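Local structure of sulfide-quinone reductase (Aquifex aeolicus, 3HYW) at residues A2-V7 against K29-S34; I74-E79 against T90-K95; G197-S202 against G356-D361. The protein catalyses the oxidation of hydrogen sulfide by a quinone through a bound FAD, probably building polysulfur chains on its active-site cysteines. All blocks are in the same frame, centred on the assembly; numbering follows the deposited sequence.

Contact 1. Residues A2-V7 against K29-S34; sequences AKHVVV and KITLIS. With FAD (flavin-adenine dinucleotide), chain G.
The extended K29 side chain lies across one face of the H4 imidazole, its CD 4.0 Å from the centre of the H4 ring and 22° off the ring normal, a CH-pi contact displaced toward the rim. Of the K29 side-chain atoms, CG comes nearest the ring, 3.6 Å from H4 CD2. In its own plane the H4 ring points NE2 at the hydroxyl of T31 on the partner strand, two residues beyond K29: H4 NE2 donates to T31 OG1 over a short 2.6 Å. H4 CG, anti to the backbone N (chi1 -173°), sets off on the side of K29 and T31. T31 OG1 is also bonded to E72, while H4 ND1 makes a weak bond to E97 O. An alanine in place of H4 would probably cost T31 OG1 one of its partners and leave the K29 methylenes without their flat support.

Beneath these side chains the backbones run parallel, H4 opposite K29 through V7 opposite L32. V5 and V7 each use both their N-H and their C=O toward strand 29-33: V5 N to K29 O (2.9 Å), V5 O to T31 N (2.9 Å), V7 N to T31 O (2.8 Å) and V7 O to I33 N (2.8 Å). On the H4 and T31 face, V6 CG1 meets I33 CD1 at 3.7 Å. V5, V7, I30 and L32 occupy the other face, where helix 12-24 packs with L21 and I15. This is the first beta-alpha-beta unit of the FAD-binding Rossmann fold, with strand 100-103 flanking 4-8 and strand 71-74 flanking 29-33.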
loop_
_atom_site.group_PDB
_atom_site.type_symbol
_atom_site.label_atom_id
_atom_site.label_comp_id
_atom_site.label_asym_id
_atom_site.label_seq_id
_atom_site.Cartn_x
_atom_site.Cartn_y
_atom_site.Cartn_z
ATOM N N ALA A 2 -0.416 50.719 -34.046
ATOM C CA ALA A 2 -0.329 49.550 -33.117
ATOM C C ALA A 2 -0.383 48.216 -33.864
ATOM O O ALA A 2 -0.994 48.114 -34.932
ATOM C CB ALA A 2 -1.437 49.620 -32.079
ATOM N N LYS A 3 0.268 47.201 -33.296
ATOM C CA LYS A 3 0.225 45.846 -33.844
ATOM C C LYS A 3 -1.130 45.195 -33.557
ATOM O O LYS A 3 -1.909 45.696 -32.737
ATOM C CB LYS A 3 1.358 44.980 -33.271
ATOM C CG LYS A 3 2.771 45.391 -33.681
ATOM C CD LYS A 3 2.995 45.298 -35.188
ATOM C CE LYS A 3 4.351 45.851 -35.580
ATOM N NZ LYS A 3 4.415 47.332 -35.430
ATOM N N HIS A 4 -1.401 44.078 -34.231
ATOM C CA HIS A 4 -2.671 43.376 -34.088
ATOM C C HIS A 4 -2.464 41.906 -33.744
ATOM O O HIS A 4 -1.836 41.164 -34.496
ATOM C CB HIS A 4 -3.511 43.523 -35.364
ATOM C CG HIS A 4 -4.900 42.970 -35.249
ATOM N ND1 HIS A 4 -5.608 42.508 -36.338
ATOM C CD2 HIS A 4 -5.709 42.801 -34.175
ATOM C CE1 HIS A 4 -6.795 42.082 -35.940
ATOM N NE2 HIS A 4 -6.881 42.251 -34.632
ATOM N N VAL A 5 -2.983 41.500 -32.594
ATOM C CA VAL A 5 -2.966 40.091 -32.204
ATOM C C VAL A 5 -4.367 39.497 -32.346
ATOM O O VAL A 5 -5.343 40.065 -31.847
ATOM C CB VAL A 5 -2.463 39.886 -30.750
ATOM C CG1 VAL A 5 -2.504 38.407 -30.371
ATOM C CG2 VAL A 5 -1.055 40.425 -30.590
ATOM N N VAL A 6 -4.461 38.369 -33.040
ATOM C CA VAL A 6 -5.694 37.589 -33.066
ATOM C C VAL A 6 -5.555 36.405 -32.113
ATOM O O VAL A 6 -4.563 35.671 -32.158
ATOM C CB VAL A 6 -6.049 37.089 -34.492
ATOM C CG1 VAL A 6 -7.214 36.088 -34.457
ATOM C CG2 VAL A 6 -6.377 38.266 -35.405
ATOM N N VAL A 7 -6.555 36.242 -31.253
ATOM C CA VAL A 7 -6.630 35.109 -30.343
ATOM C C VAL A 7 -7.829 34.256 -30.743
ATOM O O VAL A 7 -8.963 34.745 -30.796
ATOM C CB VAL A 7 -6.777 35.562 -28.869
ATOM C CG1 VAL A 7 -6.860 34.358 -27.940
ATOM C CG2 VAL A 7 -5.622 36.479 -28.462
ATOM N N LYS A 29 -3.723 46.370 -30.504
ATOM C CA LYS A 29 -5.030 45.935 -30.995
ATOM C C LYS A 29 -5.160 44.424 -30.790
ATOM O O LYS A 29 -4.266 43.659 -31.150
ATOM C CB LYS A 29 -5.245 46.314 -32.463
ATOM C CG LYS A 29 -6.654 46.032 -32.971
ATOM C CD LYS A 29 -6.812 46.366 -34.462
ATOM C CE LYS A 29 -8.195 45.949 -34.968
ATOM N NZ LYS A 29 -8.308 46.042 -36.450
ATOM N N ILE A 30 -6.267 44.006 -30.186
ATOM C CA ILE A 30 -6.481 42.601 -29.847
ATOM C C ILE A 30 -7.888 42.170 -30.245
ATOM O O ILE A 30 -8.873 42.794 -29.859
ATOM C CB ILE A 30 -6.259 42.319 -28.330
ATOM C CG1 ILE A 30 -4.838 42.716 -27.904
ATOM C CG2 ILE A 30 -6.528 40.842 -28.010
ATOM C CD1 ILE A 30 -4.653 42.860 -26.413
ATOM N N THR A 31 -7.960 41.100 -31.029
ATOM C CA THR A 31 -9.221 40.534 -31.455
ATOM C C THR A 31 -9.298 39.100 -30.954
ATOM O O THR A 31 -8.381 38.300 -31.179
ATOM C CB THR A 31 -9.361 40.574 -32.992
ATOM O OG1 THR A 31 -9.225 41.927 -33.449
ATOM C CG2 THR A 31 -10.712 40.025 -33.436
ATOM N N LEU A 32 -10.389 38.788 -30.264
ATOM C CA LEU A 32 -10.646 37.431 -29.817
ATOM C C LEU A 32 -11.799 36.844 -30.622
ATOM O O LEU A 32 -12.882 37.438 -30.705
ATOM C CB LEU A 32 -10.944 37.395 -28.315
ATOM C CG LEU A 32 -10.959 36.018 -27.630
ATOM C CD1 LEU A 32 -10.274 36.080 -26.264
ATOM C CD2 LEU A 32 -12.373 35.494 -27.481
ATOM N N ILE A 33 -11.545 35.680 -31.216
ATOM C CA ILE A 33 -12.540 34.953 -31.994
ATOM C C ILE A 33 -12.909 33.676 -31.243
ATOM O O ILE A 33 -12.040 32.859 -30.945
ATOM C CB ILE A 33 -11.992 34.564 -33.403
ATOM C CG1 ILE A 33 -11.459 35.797 -34.153
ATOM C CG2 ILE A 33 -13.063 33.844 -34.213
ATOM C CD1 ILE A 33 -10.715 35.466 -35.446
ATOM N N SER A 34 -14.199 33.503 -30.953
ATOM C CA SER A 34 -14.680 32.283 -30.309
ATOM C C SER A 34 -16.063 31.874 -30.802
ATOM O O SER A 34 -16.918 32.725 -31.039
ATOM C CB SER A 34 -14.706 32.448 -28.790
ATOM O OG SER A 34 -14.875 31.199 -28.152
HETATM P PA FAD G . -11.202 25.918 -23.206
HETATM O O1A FAD G . -11.193 26.640 -21.882
HETATM O O2A FAD G . -12.098 24.732 -23.390
HETATM O O5B FAD G . -11.535 27.026 -24.308
HETATM C C5B FAD G . -11.488 26.798 -25.706
HETATM C C4B FAD G . -12.308 27.901 -26.358
HETATM O O4B FAD G . -12.107 27.893 -27.771
HETATM C C3B FAD G . -13.797 27.679 -26.146
HETATM O O3B FAD G . -14.413 28.942 -25.868
HETATM C C2B FAD G . -14.273 27.130 -27.476
HETATM O O2B FAD G . -15.648 27.424 -27.714
HETATM C C1B FAD G . -13.363 27.859 -28.448
HETATM N N9A FAD G . -13.194 27.205 -29.773
HETATM C C8A FAD G . -13.065 25.885 -30.029
HETATM N N7A FAD G . -12.908 25.713 -31.366
HETATM C C5A FAD G . -12.948 26.938 -31.942
HETATM C C6A FAD G . -12.851 27.393 -33.256
HETATM N N6A FAD G . -12.678 26.519 -34.273
HETATM N N1A FAD G . -12.928 28.727 -33.510
HETATM C C2A FAD G . -13.100 29.612 -32.513
HETATM N N3A FAD G . -13.200 29.199 -31.239
HETATM C C4A FAD G . -13.122 27.872 -30.931
HETATM N N1 FAD G . -7.988 22.124 -14.869
HETATM C C2 FAD G . -7.653 22.462 -13.595
HETATM O O2 FAD G . -6.569 23.035 -13.368
HETATM N N3 FAD G . -8.480 22.201 -12.554
HETATM C C4 FAD G . -9.664 21.592 -12.769
HETATM O O4 FAD G . -10.507 21.308 -11.733
HETATM C C4X FAD G . -10.027 21.235 -14.063
HETATM N N5 FAD G . -11.212 20.618 -14.271
HETATM C C5X FAD G . -11.589 20.268 -15.521
HETATM C C6 FAD G . -12.826 19.645 -15.712
HETATM C C7 FAD G . -13.236 19.265 -16.986
HETATM C C7M FAD G . -14.583 18.585 -17.146
HETATM C C8 FAD G . -12.395 19.515 -18.073
HETATM C C8M FAD G . -12.776 19.124 -19.489
HETATM C C9 FAD G . -11.159 20.134 -17.873
HETATM C C9A FAD G . -10.739 20.532 -16.594
HETATM N N10 FAD G . -9.542 21.157 -16.390
HETATM C C10 FAD G . -9.171 21.505 -15.130
HETATM C "C1'" FAD G . -8.613 21.370 -17.524
HETATM C "C2'" FAD G . -8.446 22.743 -18.142
HETATM O "O2'" FAD G . -8.209 23.723 -17.122
HETATM C "C3'" FAD G . -9.667 23.056 -19.008
HETATM O "O3'" FAD G . -9.803 22.035 -20.024
HETATM C "C4'" FAD G . -9.547 24.426 -19.662
HETATM O "O4'" FAD G . -10.853 24.825 -20.096
HETATM C "C5'" FAD G . -8.584 24.392 -20.843
HETATM O "O5'" FAD G . -8.420 25.704 -21.374
HETATM P P FAD G . -8.322 25.985 -22.959
HETATM O O1P FAD G . -8.225 27.476 -23.145
HETATM O O2P FAD G . -7.273 25.092 -23.586
HETATM O O3P FAD G . -9.715 25.442 -23.561
#

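Contact 2. Residues I74-E79 against T90-K95; sequences INEKAE and TQSGKK. With FAD (flavin-adenine dinucleotide), chain G; SO4 (sulfate ion), chain N.
The adenine end of the FAD pocket is bordered by E76, K77 and A78, and this strip is backed by the type I turn T90-G93, with E76 reaching into the turn and K77 bonding its backbone. E76 OE1 takes two bonds from one residue: S92 OG donates to E76 OE1 at 2.6 Å, on the syn side and 27° out of the carboxylate plane, and S92 N donates to E76 OE1 at 3.0 Å. With S92 OG set between its own backbone N and carbonyl carbon (chi1 69°), hydroxyl and amide converge on that single oxygen. T90 OG1 lies across the same carboxylate, 3.0 Å from E76 OE1, where any bond is weak. Two donors on one oxygen probably limit how far the carboxylate can turn.

K77 O accepts from Q91 N at 2.9 Å, and one water ties K77 N to Q91 OE1 alongside. Q91 packs its amide against the K77 methylenes; K77 NZ goes on to donate, at 2.8 Å, to O1 of a sulfate probably taken up from the crystallisation liquor. I74 adds a looser touch, its CD1 4.2 Å from K94 CE.

On the cofactor side A78 reads the adenine through its backbone: A78 N donates to FAD N1A at 2.9 Å, and FAD N6A donates to A78 O at 3.2 Å. A78 and T90 form a non-hydrogen-bonded antiparallel pair.

G93, the last residue of the turn, has phi 102°, T90 N bonds K94 O and G93 N bonds T90 O: a type I turn with a classic G1 beta bulge, joining strands 87-90 and 95-97 in the three-stranded meander that accompanies the Rossmann sheet in disulfide-reductase-like flavoproteins.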
loop_
_atom_site.group_PDB
_atom_site.type_symbol
_atom_site.label_atom_id
_atom_site.label_comp_id
_atom_site.label_asym_id
_atom_site.label_seq_id
_atom_site.Cartn_x
_atom_site.Cartn_y
_atom_site.Cartn_z
ATOM N N ILE A 74 -15.309 38.582 -31.818
ATOM C CA ILE A 74 -16.015 38.028 -32.961
ATOM C C ILE A 74 -16.588 36.680 -32.538
ATOM O O ILE A 74 -15.846 35.723 -32.316
ATOM C CB ILE A 74 -15.091 37.884 -34.204
ATOM C CG1 ILE A 74 -14.568 39.260 -34.636
ATOM C CG2 ILE A 74 -15.843 37.206 -35.371
ATOM C CD1 ILE A 74 -13.438 39.214 -35.641
ATOM N N ASN A 75 -17.911 36.622 -32.406
ATOM C CA ASN A 75 -18.587 35.392 -32.015
ATOM C C ASN A 75 -18.834 34.506 -33.235
ATOM O O ASN A 75 -19.962 34.374 -33.713
ATOM C CB ASN A 75 -19.891 35.680 -31.265
ATOM C CG ASN A 75 -20.503 34.428 -30.660
ATOM O OD1 ASN A 75 -19.825 33.408 -30.475
ATOM N ND2 ASN A 75 -21.793 34.498 -30.348
ATOM N N GLU A 76 -17.748 33.927 -33.733
ATOM C CA GLU A 76 -17.768 33.015 -34.867
ATOM C C GLU A 76 -16.728 31.944 -34.651
ATOM O O GLU A 76 -15.738 32.153 -33.949
ATOM C CB GLU A 76 -17.386 33.749 -36.147
ATOM C CG GLU A 76 -18.459 34.567 -36.771
ATOM C CD GLU A 76 -18.130 34.887 -38.209
ATOM O OE1 GLU A 76 -18.206 33.962 -39.048
ATOM O OE2 GLU A 76 -17.789 36.051 -38.501
ATOM N N LYS A 77 -16.952 30.796 -35.273
ATOM C CA LYS A 77 -15.939 29.764 -35.360
ATOM C C LYS A 77 -14.858 30.213 -36.343
ATOM O O LYS A 77 -15.165 30.632 -37.467
ATOM C CB LYS A 77 -16.593 28.464 -35.825
ATOM C CG LYS A 77 -15.687 27.254 -35.878
ATOM C CD LYS A 77 -16.450 26.073 -36.464
ATOM C CE LYS A 77 -15.677 25.429 -37.596
ATOM N NZ LYS A 77 -16.262 24.111 -38.000
ATOM N N ALA A 78 -13.601 30.155 -35.914
ATOM C CA ALA A 78 -12.476 30.297 -36.838
ATOM C C ALA A 78 -12.375 29.027 -37.685
ATOM O O ALA A 78 -12.317 27.919 -37.150
ATOM C CB ALA A 78 -11.186 30.550 -36.092
ATOM N N GLU A 79 -12.376 29.203 -39.003
ATOM C CA GLU A 79 -12.476 28.091 -39.949
ATOM C C GLU A 79 -11.113 27.658 -40.486
ATOM O O GLU A 79 -10.812 26.465 -40.547
ATOM C CB GLU A 79 -13.418 28.470 -41.099
ATOM C CG GLU A 79 -13.626 27.395 -42.153
ATOM C CD GLU A 79 -14.557 27.848 -43.267
ATOM O OE1 GLU A 79 -14.132 28.664 -44.124
ATOM O OE2 GLU A 79 -15.712 27.374 -43.291
ATOM N N THR A 90 -13.052 33.170 -40.854
ATOM C CA THR A 90 -14.145 32.648 -40.039
ATOM C C THR A 90 -15.127 31.841 -40.888
ATOM O O THR A 90 -15.038 31.840 -42.119
ATOM C CB THR A 90 -14.890 33.771 -39.276
ATOM O OG1 THR A 90 -15.484 34.677 -40.211
ATOM C CG2 THR A 90 -13.941 34.535 -38.363
ATOM N N GLN A 91 -16.063 31.167 -40.223
ATOM C CA GLN A 91 -17.058 30.328 -40.889
ATOM C C GLN A 91 -17.917 31.100 -41.902
ATOM O O GLN A 91 -18.267 30.566 -42.952
ATOM C CB GLN A 91 -17.935 29.624 -39.847
ATOM C CG GLN A 91 -18.710 28.419 -40.374
ATOM C CD GLN A 91 -19.021 27.388 -39.293
ATOM O OE1 GLN A 91 -19.282 27.730 -38.138
ATOM N NE2 GLN A 91 -18.997 26.112 -39.674
ATOM N N SER A 92 -18.238 32.355 -41.588
ATOM C CA SER A 92 -19.020 33.204 -42.493
ATOM C C SER A 92 -18.169 33.758 -43.639
ATOM O O SER A 92 -18.697 34.367 -44.581
ATOM C CB SER A 92 -19.694 34.346 -41.730
ATOM O OG SER A 92 -18.737 35.281 -41.263
ATOM N N GLY A 93 -16.856 33.552 -43.551
ATOM C CA GLY A 93 -15.935 33.915 -44.624
ATOM C C GLY A 93 -15.151 35.191 -44.400
ATOM O O GLY A 93 -14.381 35.603 -45.266
ATOM N N LYS A 94 -15.340 35.812 -43.239
ATOM C CA LYS A 94 -14.622 37.035 -42.880
ATOM C C LYS A 94 -13.112 36.781 -42.740
ATOM O O LYS A 94 -12.694 35.866 -42.032
ATOM C CB LYS A 94 -15.197 37.627 -41.584
ATOM C CG LYS A 94 -14.553 38.925 -41.149
ATOM C CD LYS A 94 -15.044 39.374 -39.772
ATOM C CE LYS A 94 -14.457 40.737 -39.399
ATOM N NZ LYS A 94 -14.708 41.765 -40.457
ATOM N N LYS A 95 -12.309 37.592 -43.429
ATOM C CA LYS A 95 -10.851 37.484 -43.378
ATOM C C LYS A 95 -10.270 38.483 -42.392
ATOM O O LYS A 95 -10.460 39.694 -42.532
ATOM C CB LYS A 95 -10.228 37.717 -44.757
ATOM C CG LYS A 95 -10.449 36.608 -45.765
ATOM C CD LYS A 95 -9.382 35.525 -45.672
ATOM C CE LYS A 95 -9.441 34.611 -46.890
ATOM N NZ LYS A 95 -8.660 33.361 -46.691
HETATM P PA FAD G . -11.202 25.918 -23.206
HETATM O O1A FAD G . -11.193 26.640 -21.882
HETATM O O2A FAD G . -12.098 24.732 -23.390
HETATM O O5B FAD G . -11.535 27.026 -24.308
HETATM C C5B FAD G . -11.488 26.798 -25.706
HETATM C C4B FAD G . -12.308 27.901 -26.358
HETATM O O4B FAD G . -12.107 27.893 -27.771
HETATM C C3B FAD G . -13.797 27.679 -26.146
HETATM O O3B FAD G . -14.413 28.942 -25.868
HETATM C C2B FAD G . -14.273 27.130 -27.476
HETATM O O2B FAD G . -15.648 27.424 -27.714
HETATM C C1B FAD G . -13.363 27.859 -28.448
HETATM N N9A FAD G . -13.194 27.205 -29.773
HETATM C C8A FAD G . -13.065 25.885 -30.029
HETATM N N7A FAD G . -12.908 25.713 -31.366
HETATM C C5A FAD G . -12.948 26.938 -31.942
HETATM C C6A FAD G . -12.851 27.393 -33.256
HETATM N N6A FAD G . -12.678 26.519 -34.273
HETATM N N1A FAD G . -12.928 28.727 -33.510
HETATM C C2A FAD G . -13.100 29.612 -32.513
HETATM N N3A FAD G . -13.200 29.199 -31.239
HETATM C C4A FAD G . -13.122 27.872 -30.931
HETATM N N1 FAD G . -7.988 22.124 -14.869
HETATM C C2 FAD G . -7.653 22.462 -13.595
HETATM O O2 FAD G . -6.569 23.035 -13.368
HETATM N N3 FAD G . -8.480 22.201 -12.554
HETATM C C4 FAD G . -9.664 21.592 -12.769
HETATM O O4 FAD G . -10.507 21.308 -11.733
HETATM C C4X FAD G . -10.027 21.235 -14.063
HETATM N N5 FAD G . -11.212 20.618 -14.271
HETATM C C5X FAD G . -11.589 20.268 -15.521
HETATM C C6 FAD G . -12.826 19.645 -15.712
HETATM C C7 FAD G . -13.236 19.265 -16.986
HETATM C C7M FAD G . -14.583 18.585 -17.146
HETATM C C8 FAD G . -12.395 19.515 -18.073
HETATM C C8M FAD G . -12.776 19.124 -19.489
HETATM C C9 FAD G . -11.159 20.134 -17.873
HETATM C C9A FAD G . -10.739 20.532 -16.594
HETATM N N10 FAD G . -9.542 21.157 -16.390
HETATM C C10 FAD G . -9.171 21.505 -15.130
HETATM C "C1'" FAD G . -8.613 21.370 -17.524
HETATM C "C2'" FAD G . -8.446 22.743 -18.142
HETATM O "O2'" FAD G . -8.209 23.723 -17.122
HETATM C "C3'" FAD G . -9.667 23.056 -19.008
HETATM O "O3'" FAD G . -9.803 22.035 -20.024
HETATM C "C4'" FAD G . -9.547 24.426 -19.662
HETATM O "O4'" FAD G . -10.853 24.825 -20.096
HETATM C "C5'" FAD G . -8.584 24.392 -20.843
HETATM O "O5'" FAD G . -8.420 25.704 -21.374
HETATM P P FAD G . -8.322 25.985 -22.959
HETATM O O1P FAD G . -8.225 27.476 -23.145
HETATM O O2P FAD G . -7.273 25.092 -23.586
HETATM O O3P FAD G . -9.715 25.442 -23.561
HETATM S S SO4 N . -13.006 23.116 -35.731
HETATM O O1 SO4 N . -14.297 23.042 -36.394
HETATM O O2 SO4 N . -12.502 21.751 -35.605
HETATM O O3 SO4 N . -12.080 23.938 -36.504
HETATM O O4 SO4 N . -13.199 23.704 -34.407
HETATM O O HOH W 1 -19.406 30.328 -36.644
#

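Contact 3. Residues G197-S202 against G356-D361; sequences GGIGAS and GFFFAD
The F358 ring is met at CE1 by S202 CB, 3.7 Å away and on an oblique line to the ring. The ring of F194, from the loop leading to 197-202, packs with it edge-to-face. I199 meets the base of the F358 side chain, its CD1 4.0 Å from F358 CB, its side chain crossing that of F358. F358 points from the strand toward the loop, and its CG, anti to the carbonyl carbon (chi1 -56°), sets off on the side of S202. I199 bridges two residues of that face, since its CG1 also touches A360 CB at 4.2 Å, while between them I199 CG2 presses on the backbone at F359 O, 3.6 Å away.

The strand 355-361 is the middle one of a three-stranded antiparallel sheet, flanked by 349-350 and 369-375, and I199 spreads onto the latter at V370 and T372. The loop reaches it just ahead of helix 202-212, with A201 at the N-cap and glycines of positive phi at 197, 198 and 200 letting the chain turn sharply. S202 OG fixes that turn: I199 N donates to S202 OG at 2.9 Å, nearly straight at 171°, and the hydroxyl also bonds G192 O.

F359 sends its ring to the other face of the strand, against I346 of the quinone site, whereas the F358 side chain comes within about 4 Å of the bound octathiocane.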
loop_
_atom_site.group_PDB
_atom_site.type_symbol
_atom_site.label_atom_id
_atom_site.label_comp_id
_atom_site.label_asym_id
_atom_site.label_seq_id
_atom_site.Cartn_x
_atom_site.Cartn_y
_atom_site.Cartn_z
ATOM N N GLY A 197 2.385 10.116 -14.372
ATOM C CA GLY A 197 3.170 9.151 -13.596
ATOM C C GLY A 197 2.975 9.307 -12.097
ATOM O O GLY A 197 3.874 9.022 -11.306
ATOM N N GLY A 198 1.789 9.759 -11.703
ATOM C CA GLY A 198 1.473 9.953 -10.293
ATOM C C GLY A 198 1.994 11.270 -9.744
ATOM O O GLY A 198 2.905 11.888 -10.316
ATOM N N ILE A 199 1.397 11.701 -8.635
ATOM C CA ILE A 199 1.845 12.880 -7.907
ATOM C C ILE A 199 2.023 12.446 -6.468
ATOM O O ILE A 199 1.045 12.206 -5.760
ATOM C CB ILE A 199 0.836 14.059 -8.020
ATOM C CG1 ILE A 199 0.721 14.525 -9.482
ATOM C CG2 ILE A 199 1.282 15.227 -7.146
ATOM C CD1 ILE A 199 -0.570 15.273 -9.805
ATOM N N GLY A 200 3.277 12.330 -6.045
ATOM C CA GLY A 200 3.597 11.752 -4.736
ATOM C C GLY A 200 2.917 10.405 -4.612
ATOM O O GLY A 200 2.914 9.618 -5.559
ATOM N N ALA A 201 2.305 10.156 -3.461
ATOM C CA ALA A 201 1.570 8.916 -3.228
ATOM C C ALA A 201 0.095 8.997 -3.660
ATOM O O ALA A 201 -0.791 8.537 -2.940
ATOM C CB ALA A 201 1.693 8.505 -1.754
ATOM N N SER A 202 -0.163 9.558 -4.847
ATOM C CA SER A 202 -1.529 9.670 -5.380
ATOM C C SER A 202 -2.195 8.316 -5.660
ATOM O O SER A 202 -3.410 8.185 -5.518
ATOM C CB SER A 202 -1.555 10.536 -6.648
ATOM O OG SER A 202 -0.696 10.011 -7.648
ATOM N N GLY A 356 -9.300 16.222 -2.910
ATOM C CA GLY A 356 -7.889 15.885 -2.986
ATOM C C GLY A 356 -7.118 17.081 -3.491
ATOM O O GLY A 356 -7.500 17.689 -4.483
ATOM N N PHE A 357 -6.049 17.431 -2.788
ATOM C CA PHE A 357 -5.168 18.508 -3.203
ATOM C C PHE A 357 -3.890 17.898 -3.744
ATOM O O PHE A 357 -3.209 17.151 -3.045
ATOM C CB PHE A 357 -4.861 19.452 -2.039
ATOM C CG PHE A 357 -3.941 20.590 -2.401
ATOM C CD1 PHE A 357 -4.456 21.789 -2.887
ATOM C CD2 PHE A 357 -2.560 20.465 -2.251
ATOM C CE1 PHE A 357 -3.607 22.844 -3.217
ATOM C CE2 PHE A 357 -1.706 21.508 -2.587
ATOM C CZ PHE A 357 -2.229 22.700 -3.076
ATOM N N PHE A 358 -3.595 18.211 -5.002
ATOM C CA PHE A 358 -2.376 17.767 -5.662
ATOM C C PHE A 358 -1.601 18.983 -6.149
ATOM O O PHE A 358 -2.181 19.931 -6.700
ATOM C CB PHE A 358 -2.695 16.805 -6.820
ATOM C CG PHE A 358 -3.500 15.605 -6.398
ATOM C CD1 PHE A 358 -2.872 14.480 -5.868
ATOM C CD2 PHE A 358 -4.894 15.612 -6.497
ATOM C CE1 PHE A 358 -3.618 13.372 -5.458
ATOM C CE2 PHE A 358 -5.648 14.518 -6.088
ATOM C CZ PHE A 358 -5.008 13.392 -5.565
ATOM N N PHE A 359 -0.300 18.978 -5.894
ATOM C CA PHE A 359 0.596 20.009 -6.401
ATOM C C PHE A 359 1.829 19.312 -6.938
ATOM O O PHE A 359 2.421 18.492 -6.244
ATOM C CB PHE A 359 0.983 21.006 -5.294
ATOM C CG PHE A 359 2.028 22.019 -5.715
ATOM C CD1 PHE A 359 3.248 22.095 -5.047
ATOM C CD2 PHE A 359 1.793 22.890 -6.779
ATOM C CE1 PHE A 359 4.218 23.028 -5.423
ATOM C CE2 PHE A 359 2.760 23.823 -7.164
ATOM C CZ PHE A 359 3.970 23.891 -6.486
ATOM N N ALA A 360 2.191 19.630 -8.180
ATOM C CA ALA A 360 3.380 19.079 -8.812
ATOM C C ALA A 360 4.166 20.198 -9.488
ATOM O O ALA A 360 3.623 20.926 -10.320
ATOM C CB ALA A 360 2.996 17.995 -9.818
ATOM N N ASP A 361 5.438 20.332 -9.119
ATOM C CA ASP A 361 6.289 21.408 -9.627
ATOM C C ASP A 361 7.664 20.921 -10.108
ATOM O O ASP A 361 8.526 20.603 -9.287
ATOM C CB ASP A 361 6.467 22.504 -8.566
ATOM C CG ASP A 361 7.407 23.619 -9.021
ATOM O OD1 ASP A 361 7.351 24.001 -10.204
ATOM O OD2 ASP A 361 8.209 24.105 -8.196
#

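The three contacts follow in series along the chain. Contacts 1 and 2 are neighbours, their centres about 14 Å apart, and are sewn together where strand 71-74 runs beside 29-33: L32 O with I74 N and S34 N with I74 O are probable hydrogen bonds. The chain leaves edge strand 71-74 and, after a short loop, enters the meander at 78-82, and both contacts touch FAD at its adenosine half. Contact 3 lies across the chain's centre, about 37 Å from contact 1 and 40 Å from contact 2 between centres, in another sheet near the sulfur product. The adenine end of FAD is thus held far from the sulfur site, with the extended cofactor spanning between.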